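Local structure of putative ABC transporter, periplasmic binding protein, amino acid (Neisseria gonorrhoeae, 2YLN) at residues V147-N152 and T197-K202; T167-T172 and A206-E211. The protein binds L-cystine as a solute receptor of family 3 and probably delivers it to an ABC transporter for uptake. The protein carries 1 engineered substitution. One frame throughout, in Å; residues are numbered along the deposited sequence.

Contact 1 of 2, residues V147-N152 and T197-K202; sequences VLVAHN and TLIEQK
H151 and I199 meet where the end of a strand passes the last turn of a helix, an example of a polar ring finishing a mostly apolar strand-helix contact. The imidazole swings toward the helix because its CG lies anti to the backbone N (chi1 -161°), and its CD2 edge then faces the carbonyl oxygen I199 O, 3.4 Å away and in the ring plane. Two further partners hold that plane. H151 ND1 donates to N152 O at 2.8 Å, nearly straight and on a lone pair, while H151 NE2 is 2.7 Å from a water that donates to E200 O. The extended chain of K202 crosses the ring, and its CE makes a CH-pi contact over one face, 4.0 Å from the centroid of the H151 ring. K202 itself closes the helix in a Schellman motif, with positive phi. I199 sends CG2 against the backbone of A150 and H151, with CG2 3.6 Å from H151 N, and CD1 to V149 O (3.9 Å) and V149 CG1 (4.4 Å). The same isoleucine also packs on T207 of strand 206-210 and V226 of strand 226-231, so helix 192-200 rests against three neighbouring strands, 142-151, 206-210 and 226-231.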
loop_
_atom_site.group_PDB
_atom_site.type_symbol
_atom_site.label_atom_id
_atom_site.label_comp_id
_atom_site.label_asym_id
_atom_site.label_seq_id
_atom_site.Cartn_x
_atom_site.Cartn_y
_atom_site.Cartn_z
ATOM N N VAL A 147 3.064 -0.111 -12.377
ATOM C CA VAL A 147 3.188 -0.756 -13.656
ATOM C C VAL A 147 1.781 -1.063 -14.153
ATOM O O VAL A 147 0.796 -1.087 -13.391
ATOM C CB VAL A 147 3.988 -2.085 -13.559
ATOM C CG1 VAL A 147 5.411 -1.810 -13.151
ATOM C CG2 VAL A 147 3.325 -3.122 -12.588
ATOM N N LEU A 148 1.713 -1.286 -15.470
ATOM C CA LEU A 148 0.504 -1.779 -16.154
ATOM C C LEU A 148 0.709 -3.207 -16.581
ATOM O O LEU A 148 1.736 -3.526 -17.183
ATOM C CB LEU A 148 0.189 -0.912 -17.371
ATOM C CG LEU A 148 -1.088 -1.144 -18.120
ATOM C CD1 LEU A 148 -2.316 -0.765 -17.256
ATOM C CD2 LEU A 148 -1.081 -0.348 -19.422
ATOM N N VAL A 149 -0.248 -4.054 -16.273
ATOM C CA VAL A 149 -0.296 -5.474 -16.620
ATOM C C VAL A 149 -1.396 -5.715 -17.657
ATOM O O VAL A 149 -2.479 -5.164 -17.535
ATOM C CB VAL A 149 -0.529 -6.313 -15.391
ATOM C CG1 VAL A 149 -0.652 -7.777 -15.740
ATOM C CG2 VAL A 149 0.632 -6.091 -14.362
ATOM N N ALA A 150 -1.051 -6.520 -18.653
ATOM C CA ALA A 150 -2.048 -6.945 -19.650
ATOM C C ALA A 150 -1.799 -8.408 -19.917
ATOM O O ALA A 150 -0.850 -9.024 -19.458
ATOM C CB ALA A 150 -1.953 -6.100 -20.943
ATOM N N HIS A 151 -2.689 -9.031 -20.692
ATOM C CA HIS A 151 -2.504 -10.405 -21.071
ATOM C C HIS A 151 -1.322 -10.531 -22.033
ATOM O O HIS A 151 -1.064 -9.620 -22.809
ATOM C CB HIS A 151 -3.782 -10.958 -21.737
ATOM C CG HIS A 151 -3.849 -12.478 -21.742
ATOM N ND1 HIS A 151 -3.167 -13.265 -22.665
ATOM C CD2 HIS A 151 -4.452 -13.341 -20.873
ATOM C CE1 HIS A 151 -3.404 -14.532 -22.396
ATOM N NE2 HIS A 151 -4.167 -14.617 -21.334
ATOM N N ASN A 152 -0.692 -11.691 -22.021
ATOM C CA ASN A 152 0.312 -11.989 -23.040
ATOM C C ASN A 152 -0.343 -11.826 -24.424
ATOM O O ASN A 152 -1.553 -12.078 -24.599
ATOM C CB ASN A 152 0.784 -13.420 -22.944
ATOM C CG ASN A 152 1.685 -13.664 -21.731
ATOM O OD1 ASN A 152 2.264 -12.737 -21.152
ATOM N ND2 ASN A 152 1.866 -14.944 -21.395
ATOM N N THR A 197 -6.668 -12.393 -11.797
ATOM C CA THR A 197 -7.604 -13.437 -12.185
ATOM C C THR A 197 -8.440 -12.997 -13.378
ATOM O O THR A 197 -8.606 -13.733 -14.362
ATOM C CB THR A 197 -8.491 -13.838 -11.026
ATOM O OG1 THR A 197 -7.633 -14.451 -10.066
ATOM C CG2 THR A 197 -9.600 -14.823 -11.479
ATOM N N LEU A 198 -9.001 -11.806 -13.297
ATOM C CA LEU A 198 -9.852 -11.355 -14.391
ATOM C C LEU A 198 -9.062 -11.305 -15.682
ATOM O O LEU A 198 -9.501 -11.822 -16.719
ATOM C CB LEU A 198 -10.494 -10.005 -14.106
ATOM C CG LEU A 198 -11.573 -9.943 -13.029
ATOM C CD1 LEU A 198 -12.566 -11.063 -13.166
ATOM C CD2 LEU A 198 -11.039 -9.957 -11.640
ATOM N N ILE A 199 -7.845 -10.759 -15.653
ATOM C CA ILE A 199 -7.068 -10.688 -16.899
ATOM C C ILE A 199 -6.696 -12.037 -17.421
ATOM O O ILE A 199 -6.821 -12.315 -18.609
ATOM C CB ILE A 199 -5.823 -9.794 -16.664
ATOM C CG1 ILE A 199 -6.234 -8.379 -16.252
ATOM C CG2 ILE A 199 -4.960 -9.775 -17.938
ATOM C CD1 ILE A 199 -5.036 -7.525 -15.765
ATOM N N GLU A 200 -6.321 -12.938 -16.522
ATOM C CA GLU A 200 -6.037 -14.300 -16.902
ATOM C C GLU A 200 -7.183 -14.988 -17.587
ATOM O O GLU A 200 -6.991 -15.822 -18.514
ATOM C CB GLU A 200 -5.575 -15.144 -15.687
ATOM C CG GLU A 200 -4.283 -14.695 -15.085
ATOM C CD GLU A 200 -4.090 -14.879 -13.626
ATOM O OE1 GLU A 200 -4.897 -15.530 -12.958
ATOM O OE2 GLU A 200 -2.997 -14.370 -13.165
ATOM N N GLN A 201 -8.385 -14.715 -17.133
ATOM C CA GLN A 201 -9.606 -15.301 -17.634
ATOM C C GLN A 201 -10.217 -14.535 -18.813
ATOM O O GLN A 201 -11.268 -14.909 -19.280
ATOM C CB GLN A 201 -10.596 -15.446 -16.457
ATOM C CG GLN A 201 -10.178 -16.454 -15.469
ATOM C CD GLN A 201 -11.072 -16.565 -14.264
ATOM O OE1 GLN A 201 -11.852 -15.652 -14.012
ATOM N NE2 GLN A 201 -10.983 -17.719 -13.527
ATOM N N LYS A 202 -9.547 -13.481 -19.237
ATOM C CA LYS A 202 -10.000 -12.612 -20.344
ATOM C C LYS A 202 -11.359 -11.972 -20.023
ATOM O O LYS A 202 -12.119 -11.586 -20.903
ATOM C CB LYS A 202 -9.918 -13.358 -21.704
ATOM C CG LYS A 202 -8.487 -13.913 -21.986
ATOM C CD LYS A 202 -8.410 -14.669 -23.340
ATOM C CE LYS A 202 -7.016 -15.195 -23.622
ATOM N NZ LYS A 202 -6.912 -15.855 -24.990
HETATM O O HOH W 1 -4.823 -16.676 -19.769
#

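Contact 2 of 2, residues T167-T172 and A206-E211; sequences TAQSLT and ATLNDE. With CYS (cysteine), chain C.
T167 and A206 form the single beta bridge between strands 167-169 and 206-210, which run roughly parallel, their directions 38° apart, in the type 2 periplasmic-binding-protein fold. A168 N donates to A206 O at 3.0 Å; beyond that point side chains take over the pairing. T207 OG1, anti to the backbone N (chi1 -167°), donates to A168 O at 2.6 Å, almost head-on to the carbonyl. Q169 then offers its amide as a substitute for a peptide group: OE1 accepts from L208 N at 2.8 Å and NE2 donates to L208 O at 2.9 Å, both bonds almost straight and in the carbonyl planes of their acceptors. With both ends gripped by one residue, the buried amide is fixed in its flip. Past the bridged region, each segment reaches one of the two bound cysteines, in a pocket completed by residues such as Y67 and W105. S170 OG donates to OXT of this cysteine at 2.7 Å and is also hydrogen-bonded to S173 OG, and N209 ND2 donates to the other carboxylate oxygen, O, at 2.8 Å. N209 OD1 is held by Y67 OH and also accepts from D210 N at 2.8 Å, the donor tilted 22° from the carbonyl plane.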
loop_
_atom_site.group_PDB
_atom_site.type_symbol
_atom_site.label_atom_id
_atom_site.label_comp_id
_atom_site.label_asym_id
_atom_site.label_seq_id
_atom_site.Cartn_x
_atom_site.Cartn_y
_atom_site.Cartn_z
ATOM N N THR A 167 -10.576 -2.418 -17.139
ATOM C CA THR A 167 -9.422 -2.287 -16.339
ATOM C C THR A 167 -9.878 -2.598 -14.916
ATOM O O THR A 167 -10.689 -1.870 -14.358
ATOM C CB THR A 167 -8.843 -0.927 -16.554
ATOM O OG1 THR A 167 -8.486 -0.684 -17.946
ATOM C CG2 THR A 167 -7.735 -0.721 -15.581
ATOM N N ALA A 168 -9.403 -3.736 -14.389
ATOM C CA ALA A 168 -9.854 -4.226 -13.077
ATOM C C ALA A 168 -9.072 -3.522 -11.958
ATOM O O ALA A 168 -7.873 -3.555 -11.995
ATOM C CB ALA A 168 -9.715 -5.676 -13.007
ATOM N N GLN A 169 -9.766 -2.860 -11.066
ATOM C CA GLN A 169 -9.124 -2.122 -9.987
ATOM C C GLN A 169 -9.968 -2.064 -8.750
ATOM O O GLN A 169 -11.207 -2.121 -8.838
ATOM C CB GLN A 169 -8.897 -0.647 -10.386
ATOM C CG GLN A 169 -8.174 -0.387 -11.690
ATOM C CD GLN A 169 -6.672 -0.691 -11.753
ATOM O OE1 GLN A 169 -6.130 -0.617 -12.852
ATOM N NE2 GLN A 169 -6.029 -0.993 -10.625
ATOM N N SER A 170 -9.340 -1.888 -7.609
ATOM C CA SER A 170 -9.992 -1.318 -6.483
ATOM C C SER A 170 -10.293 0.161 -6.790
ATOM O O SER A 170 -9.423 0.897 -7.240
ATOM C CB SER A 170 -9.191 -1.477 -5.200
ATOM O OG SER A 170 -7.933 -0.816 -5.302
ATOM N N LEU A 171 -11.547 0.588 -6.645
ATOM C CA LEU A 171 -11.977 1.870 -7.206
ATOM C C LEU A 171 -11.310 3.086 -6.620
ATOM O O LEU A 171 -11.115 4.090 -7.298
ATOM C CB LEU A 171 -13.440 2.035 -7.142
ATOM C CG LEU A 171 -14.250 1.013 -7.889
ATOM C CD1 LEU A 171 -15.742 1.415 -7.723
ATOM C CD2 LEU A 171 -13.777 0.829 -9.339
ATOM N N THR A 172 -11.028 3.041 -5.314
ATOM C CA THR A 172 -10.551 4.219 -4.591
ATOM C C THR A 172 -9.053 4.216 -4.417
ATOM O O THR A 172 -8.511 5.153 -3.832
ATOM C CB THR A 172 -11.193 4.308 -3.175
ATOM O OG1 THR A 172 -10.635 3.274 -2.364
ATOM C CG2 THR A 172 -12.726 4.237 -3.248
ATOM N N ALA A 206 -6.689 -5.188 -18.510
ATOM C CA ALA A 206 -5.549 -4.496 -17.942
ATOM C C ALA A 206 -5.763 -4.216 -16.495
ATOM O O ALA A 206 -6.867 -4.181 -16.004
ATOM C CB ALA A 206 -5.264 -3.202 -18.690
ATOM N N THR A 207 -4.648 -3.907 -15.812
ATOM C CA THR A 207 -4.683 -3.362 -14.480
ATOM C C THR A 207 -3.405 -2.589 -14.197
ATOM O O THR A 207 -2.335 -3.000 -14.609
ATOM C CB THR A 207 -4.935 -4.420 -13.386
ATOM O OG1 THR A 207 -5.251 -3.765 -12.159
ATOM C CG2 THR A 207 -3.730 -5.329 -13.151
ATOM N N LEU A 208 -3.534 -1.532 -13.417
ATOM C CA LEU A 208 -2.412 -0.812 -12.825
ATOM C C LEU A 208 -2.206 -1.280 -11.413
ATOM O O LEU A 208 -3.169 -1.429 -10.643
ATOM C CB LEU A 208 -2.723 0.686 -12.793
ATOM C CG LEU A 208 -2.717 1.421 -14.127
ATOM C CD1 LEU A 208 -3.425 2.750 -13.954
ATOM C CD2 LEU A 208 -1.243 1.620 -14.576
ATOM N N ASN A 209 -0.959 -1.542 -10.992
ATOM C CA ASN A 209 -0.703 -1.806 -9.600
ATOM C C ASN A 209 0.782 -1.568 -9.350
ATOM O O ASN A 209 1.495 -1.026 -10.178
ATOM C CB ASN A 209 -1.195 -3.185 -9.201
ATOM C CG ASN A 209 -1.625 -3.272 -7.755
ATOM O OD1 ASN A 209 -0.803 -3.220 -6.812
ATOM N ND2 ASN A 209 -2.936 -3.394 -7.541
ATOM N N ASP A 210 1.242 -1.931 -8.169
ATOM C CA ASP A 210 2.592 -1.728 -7.768
ATOM C C ASP A 210 3.553 -2.703 -8.413
ATOM O O ASP A 210 3.289 -3.900 -8.450
ATOM C CB ASP A 210 2.652 -1.907 -6.212
ATOM C CG ASP A 210 4.083 -1.741 -5.737
ATOM O OD1 ASP A 210 4.512 -0.566 -5.606
ATOM O OD2 ASP A 210 4.757 -2.770 -5.530
ATOM N N GLU A 211 4.719 -2.212 -8.819
ATOM C CA GLU A 211 5.717 -3.065 -9.463
ATOM C C GLU A 211 6.104 -4.271 -8.636
ATOM O O GLU A 211 6.261 -5.391 -9.134
ATOM C CB GLU A 211 6.962 -2.257 -9.806
ATOM C CG GLU A 211 7.994 -3.079 -10.546
ATOM C CD GLU A 211 9.423 -2.562 -10.447
ATOM O OE1 GLU A 211 9.751 -1.833 -9.477
ATOM O OE2 GLU A 211 10.219 -2.856 -11.295
HETATM N N CYS C . -4.146 -3.904 -2.573
HETATM C CA CYS C . -5.231 -3.096 -3.181
HETATM C C CYS C . -5.133 -3.252 -4.708
HETATM O O CYS C . -4.241 -4.019 -5.157
HETATM C CB CYS C . -5.077 -1.649 -2.799
HETATM S SG CYS C . -3.518 -0.934 -3.480
HETATM O OXT CYS C . -5.947 -2.618 -5.350
#

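In the fold
Strand 206-210 of contact 2 joins the two contacts, whose centres are about 10 Å apart: it pairs antiparallel with strand 142-151 of contact 1 and is bridged to strand 166-169. Two probable backbone hydrogen bonds join them directly, V149 N to T207 O and V147 N to N209 O, each 2.9 Å. I199 CD1 packs 3.5 Å from A206 C, bringing helix 192-200 onto the same strand. Along the chain their segments alternate, strand 166-169 following strand 142-151 and strand 206-210 following helix 192-200. Only contact 2 reaches a bound cysteine, through S170 and N209; the side chain of V149 in contact 1 stays about 11 Å from a bound cysteine, on the strand beside the one that carries N209.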